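Side-chain contacts in 2''-aminoglycoside nucleotidyltransferase (Klebsiella pneumoniae, PDB 4WQK), which confers resistance to kanamycin, gentamicin, tobramycin and related antibiotics by magnesium-dependent adenylylation of their 2''-hydroxyl group: residues T5-I10 / V115-P120; H11-A16 / L22-G27; E57-V62 / G67-E72. All blocks are in the same frame, centred on the assembly; numbering follows the deposited sequence.

Interaction 1 (T5-I10 / V115-P120)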
ATOM      1  N   THR A   5      -5.330  11.690 -13.629  1.00 33.24           N
ATOM      2  CA  THR A   5      -6.406  10.744 -13.398  1.00 30.44           C
ATOM      3  C   THR A   5      -6.264   9.981 -12.078  1.00 24.75           C
ATOM      4  O   THR A   5      -7.227   9.919 -11.296  1.00 24.01           O
ATOM      5  CB  THR A   5      -6.503   9.761 -14.587  1.00 34.23           C
ATOM      6  OG1 THR A   5      -6.789  10.512 -15.757  1.00 42.35           O
ATOM      7  CG2 THR A   5      -7.616   8.721 -14.396  1.00 40.59           C
ATOM      8  N   GLN A   6      -5.097   9.406 -11.771  1.00 24.74           N
ATOM      9  CA  GLN A   6      -4.975   8.609 -10.555  1.00 24.15           C
ATOM     10  C   GLN A   6      -5.057   9.478  -9.307  1.00 17.93           C
ATOM     11  O   GLN A   6      -5.661   9.068  -8.324  1.00 20.72           O
ATOM     12  CB  GLN A   6      -3.666   7.792 -10.512  1.00 23.92           C
ATOM     13  CG  GLN A   6      -3.708   6.599 -11.411  1.00 24.33           C
ATOM     14  CD  GLN A   6      -2.409   5.828 -11.378  1.00 28.64           C
ATOM     15  OE1 GLN A   6      -1.436   6.247 -10.742  1.00 25.75           O
ATOM     16  NE2 GLN A   6      -2.376   4.711 -12.100  1.00 29.60           N
ATOM     17  N   VAL A   7      -4.456  10.668  -9.345  1.00 20.58           N
ATOM     18  CA  VAL A   7      -4.516  11.571  -8.182  1.00 19.47           C
ATOM     19  C   VAL A   7      -5.970  11.945  -7.912  1.00 18.05           C
ATOM     20  O   VAL A   7      -6.440  11.843  -6.763  1.00 18.81           O
ATOM     21  CB  VAL A   7      -3.675  12.847  -8.383  1.00 23.80           C
ATOM     22  CG1 VAL A   7      -4.001  13.896  -7.304  1.00 25.00           C
ATOM     23  CG2 VAL A   7      -2.179  12.504  -8.304  1.00 25.49           C
ATOM     24  N   THR A   8      -6.704  12.290  -8.960  1.00 18.52           N
ATOM     25  CA  THR A   8      -8.101  12.688  -8.795  1.00 18.89           C
ATOM     26  C   THR A   8      -8.893  11.507  -8.234  1.00 20.43           C
ATOM     27  O   THR A   8      -9.716  11.668  -7.312  1.00 19.62           O
ATOM     28  CB  THR A   8      -8.702  13.154 -10.117  1.00 22.21           C
ATOM     29  OG1 THR A   8      -8.008  14.330 -10.558  1.00 26.64           O
ATOM     30  CG2 THR A   8     -10.163  13.492  -9.932  1.00 28.73           C
ATOM     31  N   LEU A   9      -8.608  10.282  -8.711  1.00 19.17           N
ATOM     32  CA  LEU A   9      -9.301   9.102  -8.215  1.00 19.05           C
ATOM     33  C   LEU A   9      -8.974   8.783  -6.764  1.00 15.16           C
ATOM     34  O   LEU A   9      -9.873   8.459  -5.969  1.00 16.07           O
ATOM     35  CB  LEU A   9      -8.988   7.895  -9.119  1.00 18.26           C
ATOM     36  CG  LEU A   9      -9.673   6.607  -8.651  1.00 18.63           C
ATOM     37  CD1 LEU A   9     -11.197   6.729  -8.709  1.00 20.48           C
ATOM     38  CD2 LEU A   9      -9.209   5.489  -9.592  1.00 21.87           C
ATOM     39  N   ILE A  10      -7.701   8.863  -6.374  1.00 14.56           N
ATOM     40  CA  ILE A  10      -7.279   8.699  -4.995  1.00 16.07           C
ATOM     41  C   ILE A  10      -8.034   9.700  -4.114  1.00 14.96           C
ATOM     42  O   ILE A  10      -8.569   9.320  -3.054  1.00 15.96           O
ATOM     43  CB  ILE A  10      -5.745   8.885  -4.837  1.00 16.86           C
ATOM     44  CG1 ILE A  10      -5.020   7.687  -5.447  1.00 17.07           C
ATOM     45  CG2 ILE A  10      -5.386   9.025  -3.368  1.00 17.14           C
ATOM     46  CD1 ILE A  10      -3.492   7.918  -5.630  1.00 18.11           C
ATOM     47  N   VAL A 115       1.467  12.944   1.811  1.00 15.95           N
ATOM     48  CA  VAL A 115       0.700  14.023   1.187  1.00 15.14           C
ATOM     49  C   VAL A 115       0.681  13.745  -0.290  1.00 16.01           C
ATOM     50  O   VAL A 115       1.722  13.412  -0.861  1.00 17.31           O
ATOM     51  CB  VAL A 115       1.303  15.436   1.420  1.00 16.05           C
ATOM     52  CG1 VAL A 115       0.450  16.520   0.728  1.00 16.11           C
ATOM     53  CG2 VAL A 115       1.492  15.769   2.884  1.00 20.97           C
ATOM     54  N   ILE A 116      -0.516  13.790  -0.890  1.00 14.94           N
ATOM     55  CA  ILE A 116      -0.675  13.662  -2.338  1.00 15.63           C
ATOM     56  C   ILE A 116      -1.423  14.903  -2.849  1.00 15.67           C
ATOM     57  O   ILE A 116      -2.612  15.105  -2.506  1.00 16.28           O
ATOM     58  CB  ILE A 116      -1.441  12.376  -2.705  1.00 16.25           C
ATOM     59  CG1 ILE A 116      -0.662  11.125  -2.260  1.00 16.20           C
ATOM     60  CG2 ILE A 116      -1.749  12.364  -4.235  1.00 19.35           C
ATOM     61  CD1 ILE A 116      -1.423   9.805  -2.490  1.00 17.22           C
ATOM     62  N   ALA A 117      -0.756  15.749  -3.636  1.00 15.85           N
ATOM     63  CA  ALA A 117      -1.363  16.945  -4.204  1.00 15.17           C
ATOM     64  C   ALA A 117      -2.067  17.755  -3.115  1.00 15.38           C
ATOM     65  O   ALA A 117      -3.225  18.167  -3.255  1.00 20.04           O
ATOM     66  CB  ALA A 117      -2.333  16.588  -5.320  1.00 18.48           C
ATOM     67  N   GLY A 118      -1.323  17.974  -2.033  1.00 16.95           N
ATOM     68  CA  GLY A 118      -1.764  18.846  -0.950  1.00 15.58           C
ATOM     69  C   GLY A 118      -2.658  18.216   0.081  1.00 15.17           C
ATOM     70  O   GLY A 118      -2.985  18.860   1.063  1.00 16.23           O
ATOM     71  N   ARG A 119      -3.036  16.969  -0.142  1.00 14.66           N
ATOM     72  CA  ARG A 119      -3.981  16.280   0.743  1.00 14.25           C
ATOM     73  C   ARG A 119      -3.203  15.354   1.652  1.00 17.89           C
ATOM     74  O   ARG A 119      -2.523  14.435   1.164  1.00 15.89           O
ATOM     75  CB  ARG A 119      -4.962  15.413  -0.059  1.00 14.01           C
ATOM     76  CG  ARG A 119      -6.083  14.838   0.825  1.00 15.60           C
ATOM     77  CD  ARG A 119      -6.717  13.661   0.150  1.00 16.20           C
ATOM     78  NE  ARG A 119      -8.065  13.361   0.648  1.00 15.22           N
ATOM     79  CZ  ARG A 119      -8.356  12.787   1.806  1.00 15.63           C
ATOM     80  NH1 ARG A 119      -7.403  12.430   2.670  1.00 16.70           N
ATOM     81  NH2 ARG A 119      -9.635  12.568   2.101  1.00 14.91           N
ATOM     82  N   PRO A 120      -3.332  15.519   2.966  1.00 14.13           N
ATOM     83  CA  PRO A 120      -2.743  14.491   3.845  1.00 15.43           C
ATOM     84  C   PRO A 120      -3.433  13.152   3.668  1.00 16.63           C
ATOM     85  O   PRO A 120      -4.674  13.073   3.494  1.00 15.63           O
ATOM     86  CB  PRO A 120      -2.969  15.046   5.256  1.00 16.15           C
ATOM     87  CG  PRO A 120      -3.161  16.548   5.027  1.00 17.60           C
ATOM     88  CD  PRO A 120      -3.992  16.582   3.731  1.00 17.42           C
TER
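The beta hairpin formed by strands 114-116 and 119-121 presents Ile116 and Ala117 to Val7 and Ile10, one turn apart on the N-terminal helix 5-19. Val7 straddles the start of the hairpin turn with both its methyls. CG1, which lies opposite the backbone N across the CA-CB bond (chi1 167°), comes within 3.7 Å of the CB of Ala117, while Val7 CG2 sits 4.1 Å from Ile116 CG2. The side chains of Val7 and Ile116 run past each other in opposite directions, so they touch along their flanks through the CG2 branch of Ile116. The other branch of this isoleucine serves Ile10: Ile116 CD1 lies anti to CA (chi2 175°) and meets Ile10 CG2 at 4.1 Å, the two side chains crossing at about a right angle.

A type I' turn from Ile116 to Arg119 closes the hairpin, held by paired backbone bonds in which Ile116 N and O both engage Arg119. The helix belongs to the N-terminal domain and the hairpin to the C-terminal domain, so the contact spans the two domains whose cleft receives kanamycin; the side chain of Ile10 is about 10 Å from a bound magnesium ion. Trp30 of helix 28-36 joins the cluster, touching Val7, Ile10 and Ile116. At its border Arg119 bonds through NH1 to Pro120 O at 2.9 Å, with a bent N-H...O angle of 137°, and its NH2 forms a salt bridge with Asp18 farther along helix 5-19.

Interaction 2 (H11-A16 / L22-G27); sequences HKILAA and LPLWIG
Leu24 points toward helix 5-19 and is gripped at two places by consecutive helix residues, Ile13 and Leu14. Its far end goes to Ile13: Leu24 CD1 lies 3.9 Å from Ile13 CG2, and the two side chains cross nearly perpendicularly, branch methyl against terminal methyl. Its base goes to Leu14, whose CD2 approaches Leu24 CB at 4.2 Å with the side chains inclined to one another. The CA-CB bonds of Ile13 and Leu14 are both aimed past the partner segment rather than at it. In Leu14 the rest of the chain makes up the difference: CG lies beside the backbone N (chi1 -65°), and the extended tail carries the two methyls over to the segment 22-27. The other methyl, Leu14 CD1, is directed to the strand itself and stands a looser 4.5 Å from Ile26 CD1.

Side chains alternate along the extended chain. Leu24 and Ile26 have their ends on the helix side, whereas the side chain of Trp25 between them leaves the backbone away from the helix, and its NE1 hydrogen-bonds to Pro109 O. Strand 25-27 pairs antiparallel with strand 46-51 of the nucleotidyltransferase-fold sheet, Gly27 bonding by its backbone to Asp47, a magnesium ligand. Leu58 and Phe50 also touch Leu24, while Arg119 and Val121 of the hairpin touch Leu14, so the packing around Leu24 and Leu14 continues beyond the two segments.

All three residues in closest touch are buried and wholly aliphatic. The attraction is therefore hydrophobic and without directional bonds, and the fit of the helix on the segment leading into strand 25-27 rests on the shapes of the branched side chains.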
ATOM      1  N   HIS A  11      -8.087  10.951  -4.547  1.00 15.24           N
ATOM      2  CA  HIS A  11      -8.805  11.942  -3.718  1.00 15.07           C
ATOM      3  C   HIS A  11     -10.294  11.578  -3.619  1.00 15.37           C
ATOM      4  O   HIS A  11     -10.901  11.685  -2.508  1.00 17.68           O
ATOM      5  CB  HIS A  11      -8.646  13.377  -4.252  1.00 14.95           C
ATOM      6  CG  HIS A  11      -7.294  13.977  -3.962  1.00 16.98           C
ATOM      7  ND1 HIS A  11      -7.098  15.345  -3.967  1.00 20.36           N
ATOM      8  CD2 HIS A  11      -6.098  13.427  -3.654  1.00 16.56           C
ATOM      9  CE1 HIS A  11      -5.831  15.602  -3.676  1.00 19.82           C
ATOM     10  NE2 HIS A  11      -5.197  14.451  -3.495  1.00 16.56           N
ATOM     11  N   LYS A  12     -10.917  11.161  -4.714  1.00 15.93           N
ATOM     12  CA  LYS A  12     -12.335  10.750  -4.618  1.00 17.64           C
ATOM     13  C   LYS A  12     -12.556   9.567  -3.678  1.00 17.54           C
ATOM     14  O   LYS A  12     -13.528   9.568  -2.902  1.00 17.24           O
ATOM     15  CB  LYS A  12     -12.906  10.379  -5.984  1.00 19.64           C
ATOM     16  CG  LYS A  12     -13.164  11.528  -6.896  1.00 22.82           C
ATOM     17  CD  LYS A  12     -13.712  11.064  -8.255  1.00 25.34           C
ATOM     18  CE  LYS A  12     -14.086  12.268  -9.114  1.00 37.07           C
ATOM     19  NZ  LYS A  12     -13.674  12.037 -10.519  1.00 52.60           N
ATOM     20  N   ILE A  13     -11.710   8.538  -3.750  1.00 14.28           N
ATOM     21  CA  ILE A  13     -11.846   7.380  -2.876  1.00 14.65           C
ATOM     22  C   ILE A  13     -11.698   7.791  -1.420  1.00 15.82           C
ATOM     23  O   ILE A  13     -12.516   7.382  -0.557  1.00 15.52           O
ATOM     24  CB  ILE A  13     -10.807   6.320  -3.241  1.00 14.34           C
ATOM     25  CG1 ILE A  13     -11.151   5.737  -4.601  1.00 16.18           C
ATOM     26  CG2 ILE A  13     -10.793   5.201  -2.213  1.00 15.31           C
ATOM     27  CD1 ILE A  13      -9.965   4.965  -5.218  1.00 17.69           C
ATOM     28  N   LEU A  14     -10.673   8.599  -1.118  1.00 16.00           N
ATOM     29  CA  LEU A  14     -10.423   8.955   0.268  1.00 16.79           C
ATOM     30  C   LEU A  14     -11.515   9.887   0.776  1.00 15.86           C
ATOM     31  O   LEU A  14     -11.855   9.844   1.982  1.00 16.38           O
ATOM     32  CB  LEU A  14      -9.054   9.596   0.435  1.00 14.99           C
ATOM     33  CG  LEU A  14      -7.940   8.602   0.105  1.00 15.27           C
ATOM     34  CD1 LEU A  14      -6.632   9.329   0.370  1.00 15.60           C
ATOM     35  CD2 LEU A  14      -8.010   7.360   0.985  1.00 17.14           C
ATOM     36  N   ALA A  15     -12.102  10.749  -0.073  1.00 15.02           N
ATOM     37  CA  ALA A  15     -13.212  11.612   0.365  1.00 16.26           C
ATOM     38  C   ALA A  15     -14.385  10.737   0.796  1.00 19.35           C
ATOM     39  O   ALA A  15     -15.018  10.994   1.837  1.00 17.60           O
ATOM     40  CB  ALA A  15     -13.636  12.536  -0.716  1.00 16.68           C
ATOM     41  N   ALA A  16     -14.696   9.756  -0.024  1.00 15.52           N
ATOM     42  CA  ALA A  16     -15.829   8.891   0.302  1.00 17.39           C
ATOM     43  C   ALA A  16     -15.521   8.075   1.563  1.00 15.64           C
ATOM     44  O   ALA A  16     -16.427   7.827   2.384  1.00 19.86           O
ATOM     45  CB  ALA A  16     -16.126   7.987  -0.881  1.00 16.57           C
ATOM     46  N   LEU A  22     -14.065   5.597   7.483  1.00 14.59           N
ATOM     47  CA  LEU A  22     -13.394   4.366   7.062  1.00 13.30           C
ATOM     48  C   LEU A  22     -11.942   4.704   6.788  1.00 15.36           C
ATOM     49  O   LEU A  22     -11.658   5.423   5.821  1.00 15.77           O
ATOM     50  CB  LEU A  22     -14.041   3.803   5.806  1.00 14.45           C
ATOM     51  CG  LEU A  22     -13.318   2.584   5.266  1.00 14.97           C
ATOM     52  CD1 LEU A  22     -13.582   1.398   6.204  1.00 17.23           C
ATOM     53  CD2 LEU A  22     -13.842   2.314   3.844  1.00 19.63           C
ATOM     54  N   PRO A  23     -11.026   4.310   7.678  1.00 14.33           N
ATOM     55  CA  PRO A  23      -9.612   4.592   7.358  1.00 14.72           C
ATOM     56  C   PRO A  23      -9.127   3.689   6.213  1.00 15.10           C
ATOM     57  O   PRO A  23      -9.504   2.522   6.134  1.00 15.60           O
ATOM     58  CB  PRO A  23      -8.883   4.275   8.673  1.00 17.76           C
ATOM     59  CG  PRO A  23      -9.734   3.143   9.273  1.00 19.30           C
ATOM     60  CD  PRO A  23     -11.193   3.515   8.912  1.00 16.69           C
ATOM     61  N   LEU A  24      -8.306   4.237   5.311  1.00 14.62           N
ATOM     62  CA  LEU A  24      -7.691   3.466   4.238  1.00 14.75           C
ATOM     63  C   LEU A  24      -6.256   3.937   4.146  1.00 15.00           C
ATOM     64  O   LEU A  24      -5.995   5.142   4.282  1.00 15.44           O
ATOM     65  CB  LEU A  24      -8.379   3.685   2.886  1.00 15.36           C
ATOM     66  CG  LEU A  24      -9.854   3.261   2.768  1.00 15.88           C
ATOM     67  CD1 LEU A  24     -10.364   3.761   1.410  1.00 17.21           C
ATOM     68  CD2 LEU A  24      -9.981   1.736   2.881  1.00 16.02           C
ATOM     69  N   TRP A  25      -5.351   2.996   3.893  1.00 13.68           N
ATOM     70  CA  TRP A  25      -3.926   3.335   3.761  1.00 14.54           C
ATOM     71  C   TRP A  25      -3.488   3.153   2.323  1.00 13.94           C
ATOM     72  O   TRP A  25      -3.717   2.094   1.730  1.00 15.51           O
ATOM     73  CB  TRP A  25      -3.066   2.452   4.668  1.00 13.68           C
ATOM     74  CG  TRP A  25      -3.249   2.783   6.131  1.00 12.41           C
ATOM     75  CD1 TRP A  25      -2.422   3.548   6.899  1.00 13.43           C
ATOM     76  CD2 TRP A  25      -4.323   2.340   6.987  1.00 13.08           C
ATOM     77  NE1 TRP A  25      -2.940   3.661   8.184  1.00 15.13           N
ATOM     78  CE2 TRP A  25      -4.107   2.945   8.254  1.00 13.73           C
ATOM     79  CE3 TRP A  25      -5.439   1.515   6.793  1.00 15.18           C
ATOM     80  CZ2 TRP A  25      -4.956   2.719   9.348  1.00 15.74           C
ATOM     81  CZ3 TRP A  25      -6.301   1.317   7.885  1.00 15.72           C
ATOM     82  CH2 TRP A  25      -6.042   1.922   9.126  1.00 16.96           C
ATOM     83  N   ILE A  26      -2.877   4.182   1.766  1.00 12.99           N
ATOM     84  CA  ILE A  26      -2.190   3.982   0.478  1.00 13.52           C
ATOM     85  C   ILE A  26      -1.014   3.078   0.689  1.00 15.79           C
ATOM     86  O   ILE A  26      -0.250   3.237   1.650  1.00 15.09           O
ATOM     87  CB  ILE A  26      -1.733   5.338  -0.103  1.00 15.77           C
ATOM     88  CG1 ILE A  26      -2.897   6.343  -0.120  1.00 20.58           C
ATOM     89  CG2 ILE A  26      -1.043   5.175  -1.482  1.00 18.04           C
ATOM     90  CD1 ILE A  26      -3.990   5.901  -0.969  1.00 21.80           C
ATOM     91  N   GLY A  27      -0.833   2.123  -0.248  1.00 14.60           N
ATOM     92  CA  GLY A  27       0.254   1.153  -0.207  1.00 15.66           C
ATOM     93  C   GLY A  27       1.163   1.242  -1.421  1.00 16.74           C
ATOM     94  O   GLY A  27       0.938   2.084  -2.298  1.00 17.41           O
TER

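Interaction 3 (E57-V62 / G67-E72); sequences ELEAIV and GRVMEE
Val62 and Gly67 are joined by the one polar bond of the contact, which ties helix 55-64 to the chain leading into the following strand. Gly67 N donates to Val62 O at 2.9 Å, with an N-H...O angle of 154° and the donor tilted 32° from the carbonyl plane.

The remaining contacts are van der Waals. Val62 CG1, set anti to its own N by a chi1 of 168°, rests over the face of the peptide joining Gly67 and Arg68, 3.5 Å from Arg68 N and 3.6 Å from Gly67 C. Nearer the surface, Val69 CG2 lies against the flat end of Glu59, 3.9 Å from CD and almost equally far from both carboxylate oxygens.

Electrostatics act alongside: Glu59 OE2 and Glu72 OE1 are 5.6 Å apart, and Arg55 forms a salt bridge with each, which should offset their repulsion.

The strand 68-73 pairs antiparallel with 76-81, where Met70 and Glu71 form a classic beta bulge opposite Leu78. Helix 55-64 lies on this sheet through Leu58, on Phe77 and Cys88, and Val62, on Leu86, while Ile61 leans on Ala16 and Ala17 of helix 5-19.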
ATOM      1  N   GLU A  57     -17.761  -1.861   2.883  1.00 18.34           N
ATOM      2  CA  GLU A  57     -17.829  -0.408   2.763  1.00 18.85           C
ATOM      3  C   GLU A  57     -16.887   0.054   1.671  1.00 19.29           C
ATOM      4  O   GLU A  57     -17.220   0.990   0.931  1.00 19.84           O
ATOM      5  CB  GLU A  57     -17.493   0.277   4.090  1.00 17.59           C
ATOM      6  CG  GLU A  57     -18.516  -0.081   5.198  1.00 20.00           C
ATOM      7  CD  GLU A  57     -18.185   0.589   6.507  1.00 22.50           C
ATOM      8  OE1 GLU A  57     -18.064   1.840   6.481  1.00 26.37           O
ATOM      9  OE2 GLU A  57     -18.058  -0.129   7.534  1.00 22.81           O
ATOM     10  N   LEU A  58     -15.707  -0.569   1.564  1.00 15.94           N
ATOM     11  CA  LEU A  58     -14.822  -0.222   0.448  1.00 17.04           C
ATOM     12  C   LEU A  58     -15.461  -0.628  -0.878  1.00 17.00           C
ATOM     13  O   LEU A  58     -15.417   0.153  -1.843  1.00 17.86           O
ATOM     14  CB  LEU A  58     -13.446  -0.861   0.625  1.00 16.83           C
ATOM     15  CG  LEU A  58     -12.484  -0.594  -0.530  1.00 15.31           C
ATOM     16  CD1 LEU A  58     -12.253   0.885  -0.733  1.00 16.31           C
ATOM     17  CD2 LEU A  58     -11.135  -1.322  -0.261  1.00 21.14           C
ATOM     18  N   GLU A  59     -16.094  -1.790  -0.927  1.00 17.34           N
ATOM     19  CA  GLU A  59     -16.737  -2.203  -2.171  1.00 20.53           C
ATOM     20  C   GLU A  59     -17.856  -1.199  -2.527  1.00 20.54           C
ATOM     21  O   GLU A  59     -18.072  -0.895  -3.692  1.00 20.71           O
ATOM     22  CB  GLU A  59     -17.294  -3.634  -2.079  1.00 21.95           C
ATOM     23  CG  GLU A  59     -16.201  -4.713  -2.014  1.00 22.59           C
ATOM     24  CD  GLU A  59     -16.755  -6.130  -2.211  1.00 29.83           C
ATOM     25  OE1 GLU A  59     -17.905  -6.302  -2.688  1.00 33.97           O
ATOM     26  OE2 GLU A  59     -16.036  -7.110  -1.925  1.00 28.76           O
ATOM     27  N   ALA A  60     -18.545  -0.678  -1.520  1.00 18.43           N
ATOM     28  CA  ALA A  60     -19.603   0.289  -1.796  1.00 19.88           C
ATOM     29  C   ALA A  60     -19.026   1.585  -2.376  1.00 19.46           C
ATOM     30  O   ALA A  60     -19.651   2.192  -3.254  1.00 20.65           O
ATOM     31  CB  ALA A  60     -20.423   0.574  -0.515  1.00 21.37           C
ATOM     32  N   ILE A  61     -17.856   2.005  -1.889  1.00 17.98           N
ATOM     33  CA  ILE A  61     -17.203   3.182  -2.451  1.00 17.84           C
ATOM     34  C   ILE A  61     -16.873   2.938  -3.921  1.00 18.86           C
ATOM     35  O   ILE A  61     -17.174   3.773  -4.793  1.00 20.23           O
ATOM     36  CB  ILE A  61     -15.950   3.531  -1.650  1.00 20.04           C
ATOM     37  CG1 ILE A  61     -16.360   4.089  -0.270  1.00 18.23           C
ATOM     38  CG2 ILE A  61     -15.048   4.499  -2.434  1.00 20.66           C
ATOM     39  CD1 ILE A  61     -15.174   4.187   0.686  1.00 18.89           C
ATOM     40  N   VAL A  62     -16.305   1.767  -4.200  1.00 19.29           N
ATOM     41  CA  VAL A  62     -15.951   1.421  -5.576  1.00 20.76           C
ATOM     42  C   VAL A  62     -17.170   1.480  -6.486  1.00 19.79           C
ATOM     43  O   VAL A  62     -17.128   2.072  -7.568  1.00 22.99           O
ATOM     44  CB  VAL A  62     -15.311   0.007  -5.642  1.00 18.75           C
ATOM     45  CG1 VAL A  62     -15.206  -0.511  -7.088  1.00 23.03           C
ATOM     46  CG2 VAL A  62     -13.942   0.008  -4.947  1.00 22.77           C
ATOM     47  N   GLY A  67     -17.259   1.757 -10.483  1.00 23.86           N
ATOM     48  CA  GLY A  67     -16.388   0.623 -10.730  1.00 23.22           C
ATOM     49  C   GLY A  67     -16.944  -0.704 -10.247  1.00 23.77           C
ATOM     50  O   GLY A  67     -18.119  -0.834  -9.858  1.00 28.07           O
ATOM     51  N   ARG A  68     -16.076  -1.705 -10.243  1.00 24.20           N
ATOM     52  CA  ARG A  68     -16.492  -3.053  -9.901  1.00 27.77           C
ATOM     53  C   ARG A  68     -15.310  -3.833  -9.363  1.00 27.56           C
ATOM     54  O   ARG A  68     -14.157  -3.493  -9.637  1.00 25.05           O
ATOM     55  CB  ARG A  68     -17.087  -3.752 -11.122  1.00 34.16           C
ATOM     56  CG  ARG A  68     -16.112  -3.888 -12.263  1.00 31.91           C
ATOM     57  CD  ARG A  68     -16.740  -4.600 -13.467  1.00 45.06           C
ATOM     58  NE  ARG A  68     -17.112  -5.981 -13.159  1.00 58.62           N
ATOM     59  CZ  ARG A  68     -16.261  -7.009 -13.189  1.00 65.53           C
ATOM     60  NH1 ARG A  68     -14.975  -6.802 -13.474  1.00 69.05           N
ATOM     61  NH2 ARG A  68     -16.683  -8.236 -12.901  1.00 63.64           N
ATOM     62  N   VAL A  69     -15.592  -4.863  -8.565  1.00 26.52           N
ATOM     63  CA  VAL A  69     -14.550  -5.786  -8.162  1.00 24.83           C
ATOM     64  C   VAL A  69     -14.282  -6.680  -9.370  1.00 25.01           C
ATOM     65  O   VAL A  69     -15.218  -7.208  -9.960  1.00 29.08           O
ATOM     66  CB  VAL A  69     -14.959  -6.656  -6.964  1.00 28.11           C
ATOM     67  CG1 VAL A  69     -13.965  -7.801  -6.797  1.00 29.74           C
ATOM     68  CG2 VAL A  69     -15.063  -5.808  -5.704  1.00 33.34           C
ATOM     69  N   MET A  70     -13.015  -6.863  -9.721  1.00 26.43           N
ATOM     70  CA  MET A  70     -12.630  -7.561 -10.951  1.00 28.47           C
ATOM     71  C   MET A  70     -12.028  -8.954 -10.735  1.00 28.92           C
ATOM     72  O   MET A  70     -12.198  -9.838 -11.554  1.00 36.00           O
ATOM     73  CB  MET A  70     -11.630  -6.682 -11.721  1.00 36.50           C
ATOM     74  CG  MET A  70     -11.020  -7.317 -12.955  1.00 53.54           C
ATOM     75  SD  MET A  70      -9.572  -6.380 -13.488  1.00 94.42           S
ATOM     76  CE  MET A  70      -8.261  -7.312 -12.694  1.00 58.28           C
ATOM     77  N   GLU A  71     -11.323  -9.135  -9.626  1.00 24.33           N
ATOM     78  CA  GLU A  71     -10.557 -10.357  -9.421  1.00 27.76           C
ATOM     79  C   GLU A  71     -10.423 -10.528  -7.920  1.00 27.09           C
ATOM     80  O   GLU A  71     -10.140  -9.571  -7.194  1.00 24.87           O
ATOM     81  CB  GLU A  71      -9.194 -10.251 -10.120  1.00 29.74           C
ATOM     82  CG  GLU A  71      -8.273 -11.435  -9.977  1.00 37.93           C
ATOM     83  CD  GLU A  71      -7.155 -11.422 -11.019  1.00 41.84           C
ATOM     84  OE1 GLU A  71      -7.214 -10.568 -11.936  1.00 51.51           O
ATOM     85  OE2 GLU A  71      -6.233 -12.268 -10.934  1.00 51.12           O
ATOM     86  N   GLU A  72     -10.661 -11.739  -7.454  1.00 28.04           N
ATOM     87  CA  GLU A  72     -10.494 -12.069  -6.059  1.00 25.09           C
ATOM     88  C   GLU A  72      -9.126 -12.722  -5.945  1.00 26.65           C
ATOM     89  O   GLU A  72      -8.808 -13.588  -6.728  1.00 28.54           O
ATOM     90  CB  GLU A  72     -11.611 -13.014  -5.606  1.00 29.09           C
ATOM     91  CG  GLU A  72     -11.643 -13.304  -4.143  1.00 31.37           C
ATOM     92  CD  GLU A  72     -12.034 -12.078  -3.330  1.00 32.79           C
ATOM     93  OE1 GLU A  72     -12.775 -11.229  -3.858  1.00 30.66           O
ATOM     94  OE2 GLU A  72     -11.556 -11.973  -2.181  1.00 36.91           O
TER

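Helix 5-19 carries both interaction 1 and interaction 2, offering its first turns to the C-terminal hairpin and its middle to the segment 22-27 of its own domain. His11 couples them, its NE2 probably hydrogen-bonded to Ile116 O at 2.8 Å. Interaction 2 is entirely buried and aliphatic; interaction 1 is also apolar but only partly buried, with Ala117 at the open side. Interaction 3, the surface member, adds a backbone bond and glutamates paired with an arginine. It meets interaction 2 through Leu22 on Ile61, both contacts reaching the same sheet, whereas interactions 1 and 3 do not touch, their nearest atoms being about 7 Å apart.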